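Local coordinates for protein putative alpha-galactosidase (Bacteroides fragilis, PDB 4NZJ) that probably catalyses the hydrolysis of terminal, non-reducing alpha-D-galactose residues in alpha-D-galactosides, acting as a family 27 glycoside hydrolase, at residues 253-256 and 257-261; 337-341 and 342-346; 345-348 and 349-353; 375-378 and 379-382; 428-431 and 432-435. One frame throughout, in Å; residues are numbered along the deposited sequence. Where two conformers were deposited one is given.

Overall arrangement
Four contacts belong to the catalytic barrel domain and one to the C-terminal beta domain. Contact 1 shapes a loop after barrel strand 250-254 by a salt bridge folded into a turn. Contacts 2 and 3 share Lys-345 and Ser-346 and follow helix 341-353 from its capped, partly open start to its buried aromatic and sulfur contacts. Contact 4 starts helix 378-384 and touches contact 3, their centres about 10 Å apart, where Leu-380 lies against Ser-349 and Cys-352. Caps thus mark the helix starts of contacts 2 and 4. Contact 5, at the surface, closes a turn after a strand with asparagine and threonine.

Contact 1: residues 253-256 and 257-261; sequences VCEW and GQREP
Glu-255 OE1 is gripped by two nitrogens of Arg-259, four residues further on. NE of Arg-259 approaches Glu-255 OE1 on its anti lone pair at 2.7 Å, making a salt bridge. The backbone N of Arg-259 takes the syn lone pair of the same OE1 at 2.9 Å. The guanidinium presents its side, NE and NH2 together, and NH2 reaches Glu-255 O at 3.0 Å on a lone pair in the carbonyl plane. Carboxylate and guanidinium stand almost at right angles, 89° apart. An arginine suits this place because it can bind a side chain and a carbonyl at once; its remaining nitrogen, NH1, bonds Val-226 O.

Glu-255 folds back over the loop because CG lies between its backbone N and carbonyl carbon (chi1 59°) and the chain bends again at chi2. Its other oxygen, OE2, receives a weak bond from Gly-257 N at 2.8 Å, and Pro-261 CG packs against OE2 at 3.1 Å. Gly-257 readily takes the positive phi needed here. The Trp-256 ring has Gln-258 OE1 near its plane at the edge, and a water joins Trp-256 O to Gln-258 NE2, weakly at the latter.

A type I' turn, Glu-255 to Gln-258, overlaps a type I turn, Gly-257 to Glu-260, in a loop at the C-terminal end of a barrel strand, the end where TIM barrels carry their active sites.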
loop_
_atom_site.group_PDB
_atom_site.type_symbol
_atom_site.label_atom_id
_atom_site.label_comp_id
_atom_site.label_asym_id
_atom_site.label_seq_id
_atom_site.Cartn_x
_atom_site.Cartn_y
_atom_site.Cartn_z
ATOM N N VAL A 253 2.500 -12.397 1.128
ATOM C CA VAL A 253 2.781 -13.503 2.036
ATOM C C VAL A 253 2.275 -13.148 3.431
ATOM O O VAL A 253 2.573 -12.075 3.952
ATOM C CB VAL A 253 4.294 -13.803 2.035
ATOM C CG1 VAL A 253 4.685 -14.776 3.144
ATOM C CG2 VAL A 253 4.700 -14.343 0.673
ATOM N N CYS A 254 1.490 -14.045 4.027
ATOM C CA CYS A 254 0.916 -13.801 5.340
ATOM C C CYS A 254 1.100 -15.007 6.258
ATOM O O CYS A 254 0.241 -15.892 6.324
ATOM C CB CYS A 254 -0.564 -13.440 5.196
ATOM S SG CYS A 254 -1.389 -13.078 6.751
ATOM N N GLU A 255 2.241 -15.046 6.948
ATOM C CA GLU A 255 2.494 -16.070 7.965
ATOM C C GLU A 255 2.883 -15.420 9.309
ATOM O O GLU A 255 3.511 -16.047 10.168
ATOM C CB GLU A 255 3.495 -17.138 7.466
ATOM C CG GLU A 255 4.877 -16.651 7.038
ATOM C CD GLU A 255 5.696 -16.113 8.186
ATOM O OE1 GLU A 255 6.267 -16.923 8.955
ATOM O OE2 GLU A 255 5.758 -14.874 8.334
ATOM N N TRP A 256 2.482 -14.156 9.459
ATOM C CA TRP A 256 2.493 -13.408 10.729
ATOM C C TRP A 256 3.880 -13.145 11.307
ATOM O O TRP A 256 4.010 -12.852 12.494
ATOM C CB TRP A 256 1.600 -14.073 11.776
ATOM C CG TRP A 256 0.384 -14.656 11.183
ATOM C CD1 TRP A 256 -0.666 -13.987 10.629
ATOM C CD2 TRP A 256 0.098 -16.047 11.047
ATOM N NE1 TRP A 256 -1.600 -14.886 10.160
ATOM C CE2 TRP A 256 -1.153 -16.157 10.408
ATOM C CE3 TRP A 256 0.775 -17.217 11.417
ATOM C CZ2 TRP A 256 -1.742 -17.391 10.128
ATOM C CZ3 TRP A 256 0.189 -18.440 11.137
ATOM C CH2 TRP A 256 -1.057 -18.517 10.500
ATOM N N GLY A 257 4.901 -13.218 10.458
ATOM C CA GLY A 257 6.268 -12.915 10.855
ATOM C C GLY A 257 6.941 -13.963 11.718
ATOM O O GLY A 257 7.981 -13.693 12.307
ATOM N N GLN A 258 6.377 -15.161 11.788
ATOM C CA GLN A 258 6.853 -16.154 12.743
ATOM C C GLN A 258 8.135 -16.860 12.295
ATOM O O GLN A 258 8.901 -17.324 13.134
ATOM C CB GLN A 258 5.754 -17.171 13.032
ATOM C CG GLN A 258 4.516 -16.510 13.626
ATOM C CD GLN A 258 3.558 -17.498 14.244
ATOM O OE1 GLN A 258 3.536 -18.667 13.880
ATOM N NE2 GLN A 258 2.760 -17.028 15.196
ATOM N N ARG A 259 8.360 -16.918 10.983
ATOM C CA ARG A 259 9.519 -17.608 10.418
ATOM C C ARG A 259 10.517 -16.656 9.733
ATOM O O ARG A 259 11.202 -17.048 8.789
ATOM C CB ARG A 259 9.034 -18.678 9.430
ATOM C CG ARG A 259 8.364 -19.880 10.088
ATOM C CD ARG A 259 7.180 -20.394 9.283
ATOM N NE ARG A 259 6.004 -19.571 9.533
ATOM C CZ ARG A 259 5.018 -19.859 10.380
ATOM N NH1 ARG A 259 5.005 -20.991 11.077
ATOM N NH2 ARG A 259 4.024 -18.994 10.532
ATOM N N GLU A 260 10.608 -15.421 10.217
ATOM C CA GLU A 260 11.487 -14.404 9.615
ATOM C C GLU A 260 11.293 -14.301 8.096
ATOM O O GLU A 260 12.247 -14.455 7.332
ATOM C CB GLU A 260 12.964 -14.710 9.904
ATOM C CG GLU A 260 13.352 -14.884 11.363
ATOM C CD GLU A 260 14.855 -15.084 11.526
ATOM O OE1 GLU A 260 15.386 -16.117 11.073
ATOM O OE2 GLU A 260 15.513 -14.197 12.099
ATOM N N PRO A 261 10.060 -14.039 7.644
ATOM C CA PRO A 261 9.785 -13.962 6.201
ATOM C C PRO A 261 10.607 -12.898 5.473
ATOM O O PRO A 261 10.825 -12.997 4.263
ATOM C CB PRO A 261 8.293 -13.612 6.154
ATOM C CG PRO A 261 8.050 -12.911 7.447
ATOM C CD PRO A 261 8.874 -13.670 8.435
HETATM O O HOH W 1 2.836 -13.713 15.037
#

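Contact 2: residues 337-341 and 342-346; sequences EGCTQ and EQYKS
Cys-339 lies over one face of the Tyr-344 ring, its CB 3.8 Å from the ring centroid and 20° off the normal, a CH-pi contact offset toward the rim. The sulfur approaches more obliquely, SG lying 4.8 Å from the centroid of the Tyr-344 ring. The ring runs alongside the incoming chain, and its hydroxyl accepts from Cys-339 N at 3.2 Å. Gly-338, with no side chain, fits the positive phi just before and lets that hydroxyl come close. A tyrosine suits the position because it offers both a broad face and a polar end, which also bonds Asp-281 and Asp-326 N.

The side chains of Thr-340 and Gln-343 cross at an angle and form a capping box. Thr-340 OG1, set between backbone N and carbonyl carbon (chi1 72°), accepts from Gln-343 N at 3.1 Å. In return the extended Gln-343 chain passes along OG1 and brings OE1 to Thr-340 N at 2.9 Å, with a nearly straight N-H (170°), the donor tilted from the amide's carbonyl plane. A water gives Gln-343 OE1 a further bond at 2.7 Å. These exchanges satisfy N-H groups that a helix start would otherwise leave without partners.

Beyond the cap, helix 341-353 runs on with Tyr-344 and Lys-345 against Ile-374 of helix 369-375. Gln-343 touches Trp-283 and Tyr-466, the latter in the loop before strand 468-473.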
loop_
_atom_site.group_PDB
_atom_site.type_symbol
_atom_site.label_atom_id
_atom_site.label_comp_id
_atom_site.label_asym_id
_atom_site.label_seq_id
_atom_site.Cartn_x
_atom_site.Cartn_y
_atom_site.Cartn_z
ATOM N N GLU A 337 -13.010 1.008 21.296
ATOM C CA GLU A 337 -12.732 2.394 21.660
ATOM C C GLU A 337 -12.013 3.128 20.527
ATOM O O GLU A 337 -12.419 4.224 20.138
ATOM C CB GLU A 337 -11.893 2.454 22.939
ATOM N N GLY A 338 -10.946 2.521 20.008
ATOM C CA GLY A 338 -10.197 3.087 18.883
ATOM C C GLY A 338 -9.079 4.014 19.319
ATOM O O GLY A 338 -8.675 4.011 20.482
ATOM N N CYS A 339 -8.572 4.801 18.372
ATOM C CA CYS A 339 -7.487 5.745 18.632
ATOM C C CYS A 339 -7.946 7.186 18.414
ATOM O O CYS A 339 -9.024 7.434 17.872
ATOM C CB CYS A 339 -6.302 5.446 17.716
ATOM S SG CYS A 339 -5.693 3.740 17.834
ATOM N N THR A 340 -7.118 8.136 18.835
ATOM C CA THR A 340 -7.405 9.548 18.603
ATOM C C THR A 340 -7.022 9.938 17.176
ATOM O O THR A 340 -6.298 9.210 16.495
ATOM C CB THR A 340 -6.640 10.458 19.584
ATOM O OG1 THR A 340 -5.248 10.483 19.242
ATOM C CG2 THR A 340 -6.816 9.981 21.024
ATOM N N GLN A 341 -7.506 11.098 16.735
ATOM C CA GLN A 341 -7.196 11.609 15.397
ATOM C C GLN A 341 -5.685 11.746 15.216
ATOM O O GLN A 341 -5.138 11.346 14.189
ATOM C CB GLN A 341 -7.891 12.961 15.166
ATOM C CG GLN A 341 -7.517 13.695 13.878
ATOM C CD GLN A 341 -8.160 13.112 12.629
ATOM O OE1 GLN A 341 -9.105 12.322 12.701
ATOM N NE2 GLN A 341 -7.656 13.520 11.467
ATOM N N GLU A 342 -5.016 12.316 16.210
ATOM C CA GLU A 342 -3.568 12.487 16.126
ATOM C C GLU A 342 -2.852 11.143 16.060
ATOM O O GLU A 342 -1.885 10.988 15.313
ATOM C CB GLU A 342 -3.036 13.301 17.305
ATOM C CG GLU A 342 -1.634 13.850 17.064
ATOM C CD GLU A 342 -1.637 14.990 16.054
ATOM O OE1 GLU A 342 -1.919 16.135 16.464
ATOM O OE2 GLU A 342 -1.356 14.748 14.857
ATOM N N GLN A 343 -3.341 10.165 16.820
ATOM C CA GLN A 343 -2.757 8.823 16.781
ATOM C C GLN A 343 -2.909 8.196 15.398
ATOM O O GLN A 343 -1.967 7.637 14.856
ATOM C CB GLN A 343 -3.385 7.939 17.852
ATOM C CG GLN A 343 -2.844 8.235 19.234
ATOM C CD GLN A 343 -3.598 7.538 20.335
ATOM O OE1 GLN A 343 -4.726 7.083 20.147
ATOM N NE2 GLN A 343 -2.990 7.480 21.515
ATOM N N TYR A 344 -4.098 8.311 14.816
ATOM C CA TYR A 344 -4.309 7.849 13.450
ATOM C C TYR A 344 -3.396 8.548 12.431
ATOM O O TYR A 344 -2.878 7.915 11.526
ATOM C CB TYR A 344 -5.768 8.022 13.030
ATOM C CG TYR A 344 -6.732 7.039 13.656
ATOM C CD1 TYR A 344 -6.421 5.682 13.766
ATOM C CD2 TYR A 344 -7.978 7.462 14.102
ATOM C CE1 TYR A 344 -7.323 4.785 14.320
ATOM C CE2 TYR A 344 -8.883 6.573 14.657
ATOM C CZ TYR A 344 -8.552 5.236 14.761
ATOM O OH TYR A 344 -9.458 4.364 15.321
ATOM N N LYS A 345 -3.207 9.852 12.587
ATOM C CA LYS A 345 -2.317 10.606 11.703
ATOM C C LYS A 345 -0.871 10.103 11.810
ATOM O O LYS A 345 -0.186 9.940 10.802
ATOM C CB LYS A 345 -2.403 12.104 12.017
ATOM C CG LYS A 345 -1.426 12.997 11.262
ATOM C CD LYS A 345 -1.690 13.040 9.770
ATOM C CE LYS A 345 -0.652 13.888 9.039
ATOM N NZ LYS A 345 -0.629 15.300 9.500
ATOM N N SER A 346 -0.404 9.853 13.029
ATOM C CA SER A 346 0.963 9.352 13.209
ATOM C C SER A 346 1.129 7.938 12.644
ATOM O O SER A 346 2.148 7.612 12.045
ATOM C CB SER A 346 1.348 9.384 14.686
ATOM O OG SER A 346 1.401 10.722 15.134
HETATM O O HOH W 2 -6.070 5.697 22.079
#

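Contact 3: residues 345-348 and 349-353; sequences KSHF and SLWCM
The helix 341-353, which precedes barrel strand 358-360, carries two i to i+4 side-chain pairs and one serine-to-carbonyl bond of the same spacing. On one flank His-347 meets Trp-351 in an edge-to-face (T-shaped) pair, planes 78° apart and the centroids of the His-347 ring and the Trp-351 six-membered ring separated by 4.2 Å. The edge is formed by ND1 and CE1, with His-347 CE1 standing 3.4 Å from Trp-351 CE2. The histidine ring reaches forward along the helix because CG is anti to the backbone N (chi1 164°). Val-322 N donates to His-347 NE2 and Trp-351 NE1 to Asp-319 O, which helps fix how both rings turn.

Elsewhere Cys-352 SG rests over a face of Phe-348, 4.0 Å from the ring centroid, where a small polarisable sulfur packs well. Ser-349 satisfies its buried hydroxyl within the helix: OG donates to Lys-345 O at 2.8 Å, from above the carbonyl plane. Ser-349 N reaches that oxygen from the opposite face.

Around the helix, Leu-350 and Trp-351 face helix 296-303, while Phe-348, Ser-349 and Cys-352 meet helix 378-384. Ser-346 and Leu-350 abut Phe-418 of strand 413-419 in the C-terminal beta domain.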
loop_
_atom_site.group_PDB
_atom_site.type_symbol
_atom_site.label_atom_id
_atom_site.label_comp_id
_atom_site.label_asym_id
_atom_site.label_seq_id
_atom_site.Cartn_x
_atom_site.Cartn_y
_atom_site.Cartn_z
ATOM N N LYS A 345 -3.207 9.852 12.587
ATOM C CA LYS A 345 -2.317 10.606 11.703
ATOM C C LYS A 345 -0.871 10.103 11.810
ATOM O O LYS A 345 -0.186 9.940 10.802
ATOM C CB LYS A 345 -2.403 12.104 12.017
ATOM C CG LYS A 345 -1.426 12.997 11.262
ATOM C CD LYS A 345 -1.690 13.040 9.770
ATOM C CE LYS A 345 -0.652 13.888 9.039
ATOM N NZ LYS A 345 -0.629 15.300 9.500
ATOM N N SER A 346 -0.404 9.853 13.029
ATOM C CA SER A 346 0.963 9.352 13.209
ATOM C C SER A 346 1.129 7.938 12.644
ATOM O O SER A 346 2.148 7.612 12.045
ATOM C CB SER A 346 1.348 9.384 14.686
ATOM O OG SER A 346 1.401 10.722 15.134
ATOM N N HIS A 347 0.124 7.103 12.860
ATOM C CA HIS A 347 0.051 5.759 12.287
ATOM C C HIS A 347 0.201 5.818 10.764
ATOM O O HIS A 347 1.035 5.128 10.190
ATOM C CB HIS A 347 -1.268 5.127 12.746
ATOM C CG HIS A 347 -1.710 3.914 11.988
ATOM N ND1 HIS A 347 -0.887 2.841 11.717
ATOM C CD2 HIS A 347 -2.931 3.575 11.513
ATOM C CE1 HIS A 347 -1.571 1.916 11.071
ATOM N NE2 HIS A 347 -2.816 2.331 10.948
ATOM N N PHE A 348 -0.557 6.697 10.114
ATOM C CA PHE A 348 -0.432 6.856 8.669
ATOM C C PHE A 348 0.965 7.366 8.269
ATOM O O PHE A 348 1.594 6.833 7.349
ATOM C CB PHE A 348 -1.523 7.783 8.127
ATOM C CG PHE A 348 -1.550 7.858 6.628
ATOM C CD1 PHE A 348 -2.074 6.815 5.877
ATOM C CD2 PHE A 348 -1.016 8.954 5.963
ATOM C CE1 PHE A 348 -2.084 6.869 4.493
ATOM C CE2 PHE A 348 -1.038 9.017 4.579
ATOM C CZ PHE A 348 -1.564 7.974 3.845
ATOM N N SER A 349 1.437 8.394 8.974
ATOM C CA SER A 349 2.743 9.012 8.707
ATOM C C SER A 349 3.880 8.008 8.762
ATOM O O SER A 349 4.765 8.018 7.911
ATOM C CB SER A 349 3.016 10.137 9.702
ATOM O OG SER A 349 2.007 11.123 9.625
ATOM N N LEU A 350 3.859 7.141 9.769
ATOM C CA LEU A 350 4.943 6.184 9.951
ATOM C C LEU A 350 4.854 5.032 8.952
ATOM O O LEU A 350 5.872 4.571 8.459
ATOM C CB LEU A 350 4.983 5.697 11.402
ATOM C CG LEU A 350 5.452 6.806 12.371
ATOM C CD1 LEU A 350 5.202 6.419 13.819
ATOM C CD2 LEU A 350 6.923 7.159 12.142
ATOM N N TRP A 351 3.642 4.582 8.634
ATOM C CA TRP A 351 3.463 3.619 7.536
ATOM C C TRP A 351 4.030 4.216 6.231
ATOM O O TRP A 351 4.657 3.517 5.431
ATOM C CB TRP A 351 1.985 3.254 7.370
ATOM C CG TRP A 351 1.517 1.993 8.086
ATOM C CD1 TRP A 351 0.834 0.961 7.521
ATOM C CD2 TRP A 351 1.687 1.645 9.475
ATOM N NE1 TRP A 351 0.547 0.003 8.458
ATOM C CE2 TRP A 351 1.069 0.386 9.664
ATOM C CE3 TRP A 351 2.294 2.269 10.576
ATOM C CZ2 TRP A 351 1.051 -0.268 10.906
ATOM C CZ3 TRP A 351 2.265 1.620 11.814
ATOM C CH2 TRP A 351 1.652 0.362 11.963
ATOM N N CYS A 352 3.845 5.518 6.023
ATOM C CA CYS A 352 4.430 6.158 4.851
ATOM C C CYS A 352 5.957 6.135 4.909
ATOM O O CYS A 352 6.618 5.719 3.955
ATOM C CB CYS A 352 3.905 7.590 4.674
ATOM S SG CYS A 352 2.206 7.644 4.060
HETATM N N MSE A 353 6.515 6.560 6.041
HETATM C CA MSE A 353 7.974 6.576 6.232
HETATM C C MSE A 353 8.611 5.217 6.105
HETATM O O MSE A 353 9.731 5.108 5.616
HETATM C CB MSE A 353 8.334 7.108 7.622
HETATM C CG MSE A 353 8.020 8.592 7.799
HETATM SE SE MSE A 353 9.261 9.742 6.818
HETATM C CE MSE A 353 10.868 9.414 7.904
#

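Contact 4: residues 375-378 and 379-382; sequences LLDP and DLIA
Asp-377 caps the helix by hydrogen bonding: its OD1 accepts from Leu-380 N at 3.1 Å, along a nearly straight N-H (169°) that arrives from above the carboxylate plane. CG of this N-cap residue stands opposite its own backbone N (chi1 -171°), and this swings the carboxylate over the first turn. Two main-chain bonds continue the helix, Ile-381 N to Asp-377 O and Ala-382 N to Pro-378 O at 2.9 Å. Pro-378 suits the first position after the cap, since it has no N-H to lose and its ring restricts phi to a helical value.

In van der Waals contact, the Leu-380 side chain crosses that of Asp-377 at an angle, CD1 lying 3.6 Å from Asp-377 OD2. Ile-381 reaches back to the link between the helices, its CD1 3.3 Å from Leu-375 O, an oxygen that is also hydrogen-bonded to Tyr-136 OH; the same CD1 lies beside Asp-377 O.

Charge adds a third element. Asp-377 OD1 and Asp-379 OD2 are 5.2 Å apart, like charges at a helix N-terminus; the helix end would probably favour both carboxylates. Asp-379 OD2 also has Tyr-443 OH as a hydrogen-bond partner.

The arrangement joins two helices by a short turn: helix 369-375 ends before Leu-376, and helix 378-384 sets off after Asp-377. Leu-380 then packs on Lys-345, Ser-349 and Cys-352 of helix 341-353, and Asp-379 reaches strand 441-444 of the C-terminal domain through Tyr-443.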
loop_
_atom_site.group_PDB
_atom_site.type_symbol
_atom_site.label_atom_id
_atom_site.label_comp_id
_atom_site.label_asym_id
_atom_site.label_seq_id
_atom_site.Cartn_x
_atom_site.Cartn_y
_atom_site.Cartn_z
ATOM N N LEU A 375 -5.754 10.062 5.007
ATOM C CA LEU A 375 -5.487 9.066 3.965
ATOM C C LEU A 375 -5.098 9.662 2.608
ATOM O O LEU A 375 -4.479 8.980 1.789
ATOM C CB LEU A 375 -6.697 8.148 3.796
ATOM C CG LEU A 375 -7.033 7.260 4.990
ATOM C CD1 LEU A 375 -8.328 6.521 4.715
ATOM C CD2 LEU A 375 -5.909 6.275 5.260
ATOM N N LEU A 376 -5.459 10.923 2.368
ATOM C CA LEU A 376 -5.190 11.580 1.088
ATOM C C LEU A 376 -4.024 12.572 1.143
ATOM O O LEU A 376 -3.851 13.365 0.220
ATOM C CB LEU A 376 -6.436 12.311 0.604
ATOM C CG LEU A 376 -7.699 11.470 0.420
ATOM C CD1 LEU A 376 -8.838 12.359 -0.050
ATOM C CD2 LEU A 376 -7.445 10.333 -0.558
ATOM N N ASP A 377 -3.221 12.515 2.200
ATOM C CA ASP A 377 -2.126 13.476 2.399
ATOM C C ASP A 377 -1.099 13.320 1.271
ATOM O O ASP A 377 -0.406 12.310 1.220
ATOM C CB ASP A 377 -1.482 13.237 3.764
ATOM C CG ASP A 377 -0.490 14.308 4.138
ATOM O OD1 ASP A 377 0.449 14.555 3.355
ATOM O OD2 ASP A 377 -0.651 14.898 5.229
ATOM N N PRO A 378 -1.004 14.309 0.356
ATOM C CA PRO A 378 -0.175 14.074 -0.835
ATOM C C PRO A 378 1.326 13.976 -0.562
ATOM O O PRO A 378 2.014 13.206 -1.227
ATOM C CB PRO A 378 -0.464 15.283 -1.730
ATOM C CG PRO A 378 -1.648 15.966 -1.140
ATOM C CD PRO A 378 -1.680 15.619 0.310
ATOM N N ASP A 379 1.821 14.768 0.385
ATOM C CA ASP A 379 3.245 14.774 0.718
ATOM C C ASP A 379 3.667 13.468 1.373
ATOM O O ASP A 379 4.729 12.928 1.059
ATOM C CB ASP A 379 3.579 15.935 1.656
ATOM C CG ASP A 379 3.592 17.279 0.957
ATOM O OD1 ASP A 379 3.605 17.322 -0.286
ATOM O OD2 ASP A 379 3.596 18.304 1.663
ATOM N N LEU A 380 2.852 12.964 2.292
ATOM C CA LEU A 380 3.169 11.705 2.969
ATOM C C LEU A 380 3.112 10.526 2.001
ATOM O O LEU A 380 3.973 9.660 2.023
ATOM C CB LEU A 380 2.246 11.466 4.159
ATOM C CG LEU A 380 2.482 12.388 5.356
ATOM C CD1 LEU A 380 1.420 12.156 6.415
ATOM C CD2 LEU A 380 3.871 12.174 5.936
ATOM N N ILE A 381 2.106 10.507 1.135
ATOM C CA ILE A 381 2.022 9.465 0.120
ATOM C C ILE A 381 3.212 9.537 -0.842
ATOM O O ILE A 381 3.781 8.504 -1.215
ATOM C CB ILE A 381 0.682 9.521 -0.628
ATOM C CG1 ILE A 381 -0.446 9.146 0.340
ATOM C CG2 ILE A 381 0.697 8.595 -1.837
ATOM C CD1 ILE A 381 -1.826 9.490 -0.166
ATOM N N ALA A 382 3.608 10.749 -1.231
ATOM C CA ALA A 382 4.763 10.912 -2.113
ATOM C C ALA A 382 6.030 10.329 -1.473
ATOM O O ALA A 382 6.849 9.719 -2.153
ATOM C CB ALA A 382 4.967 12.374 -2.471
#

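Contact 5: residues 428-431 and 432-435; sequences ILNE and NTIA
After strand 425-430 the chain reverses in a tight turn, Glu-431 and Asn-432 having backbone angles near those of type I, closed when Thr-433 N donates to Asn-430 O at 3.1 Å. Thr-433 OG1 accepts from Asn-430 N at 2.8 Å, with a nearly straight N-H (171°), so backbone and hydroxyl of Thr-433 together hold the N and O of one residue. Asn-430 OD1 takes Asn-432 N at 2.7 Å, on a lone pair in the plane of the amide carbonyl; this is an Asx turn. The asparagine can do so because its CG sits between backbone N and carbonyl carbon (chi1 60°), which folds the short amide over the turn.

Threonine suits its place by its two branches: while OG1 bonds the backbone, CG2 lies opposite the backbone N and touches Leu-429 CD2 at 3.8 Å. A water donates to both Glu-431 O and Ile-434 O and so joins the two carbonyls.

Leu-429 anchors the strand end, bonded through its backbone to Leu-459 and packed on Val-461 of strand 458-463 and Ile-403 of strand 401-407. Thr-433 adds Ile-396 of strand 393-397, and Ile-434 leans on Ile-403 and Val-405, so the turn bridges both sheets of the C-terminal beta sandwich.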
loop_
_atom_site.group_PDB
_atom_site.type_symbol
_atom_site.label_atom_id
_atom_site.label_comp_id
_atom_site.label_asym_id
_atom_site.label_seq_id
_atom_site.Cartn_x
_atom_site.Cartn_y
_atom_site.Cartn_z
ATOM N N ILE A 428 14.664 19.134 19.508
ATOM C CA ILE A 428 15.562 20.096 18.871
ATOM C C ILE A 428 16.440 19.350 17.875
ATOM O O ILE A 428 17.352 18.623 18.263
ATOM C CB ILE A 428 16.442 20.842 19.895
ATOM C CG1 ILE A 428 15.568 21.525 20.955
ATOM C CG2 ILE A 428 17.314 21.874 19.186
ATOM C CD1 ILE A 428 16.341 22.096 22.121
ATOM N N LEU A 429 16.144 19.508 16.591
ATOM C CA LEU A 429 16.979 18.933 15.549
ATOM C C LEU A 429 18.157 19.870 15.316
ATOM O O LEU A 429 17.978 21.081 15.197
ATOM C CB LEU A 429 16.187 18.731 14.254
ATOM C CG LEU A 429 15.000 17.766 14.313
ATOM C CD1 LEU A 429 14.249 17.774 12.989
ATOM C CD2 LEU A 429 15.474 16.363 14.654
ATOM N N ASN A 430 19.361 19.314 15.295
ATOM C CA ASN A 430 20.559 20.082 14.974
ATOM C C ASN A 430 21.498 19.240 14.113
ATOM O O ASN A 430 21.173 18.104 13.779
ATOM C CB ASN A 430 21.235 20.596 16.249
ATOM C CG ASN A 430 21.654 19.480 17.190
ATOM O OD1 ASN A 430 22.323 18.531 16.787
ATOM N ND2 ASN A 430 21.277 19.601 18.457
ATOM N N GLU A 431 22.650 19.801 13.748
ATOM C CA GLU A 431 23.578 19.099 12.861
ATOM C C GLU A 431 24.144 17.819 13.485
ATOM O O GLU A 431 24.666 16.966 12.771
ATOM C CB GLU A 431 24.708 20.023 12.399
ATOM C CG GLU A 431 24.312 20.900 11.222
ATOM C CD GLU A 431 25.465 21.727 10.691
ATOM O OE1 GLU A 431 26.281 22.208 11.502
ATOM O OE2 GLU A 431 25.551 21.901 9.458
ATOM N N ASN A 432 24.022 17.676 14.806
ATOM C CA ASN A 432 24.470 16.458 15.488
ATOM C C ASN A 432 23.376 15.429 15.786
ATOM O O ASN A 432 23.667 14.369 16.337
ATOM C CB ASN A 432 25.198 16.814 16.785
ATOM C CG ASN A 432 26.494 17.558 16.542
ATOM O OD1 ASN A 432 27.170 17.350 15.535
ATOM N ND2 ASN A 432 26.852 18.424 17.470
ATOM N N THR A 433 22.130 15.711 15.421
ATOM C CA THR A 433 21.046 14.775 15.731
ATOM C C THR A 433 21.195 13.471 14.946
ATOM O O THR A 433 21.136 12.379 15.522
ATOM C CB THR A 433 19.665 15.391 15.449
ATOM O OG1 THR A 433 19.554 16.632 16.152
ATOM C CG2 THR A 433 18.549 14.443 15.906
ATOM N N ILE A 434 21.378 13.613 13.635
ATOM C CA ILE A 434 21.509 12.509 12.679
ATOM C C ILE A 434 22.692 12.808 11.755
ATOM O O ILE A 434 22.923 13.971 11.430
ATOM C CB ILE A 434 20.257 12.402 11.777
ATOM C CG1 ILE A 434 18.976 12.271 12.606
ATOM C CG2 ILE A 434 20.380 11.230 10.816
ATOM C CD1 ILE A 434 18.922 11.018 13.451
ATOM N N ALA A 435 23.388 11.777 11.292
ATOM C CA ALA A 435 24.512 11.965 10.384
ATOM C C ALA A 435 24.023 12.458 9.024
ATOM O O ALA A 435 22.965 12.040 8.553
ATOM C CB ALA A 435 25.289 10.667 10.227
HETATM O O HOH W 3 24.537 15.917 10.272
#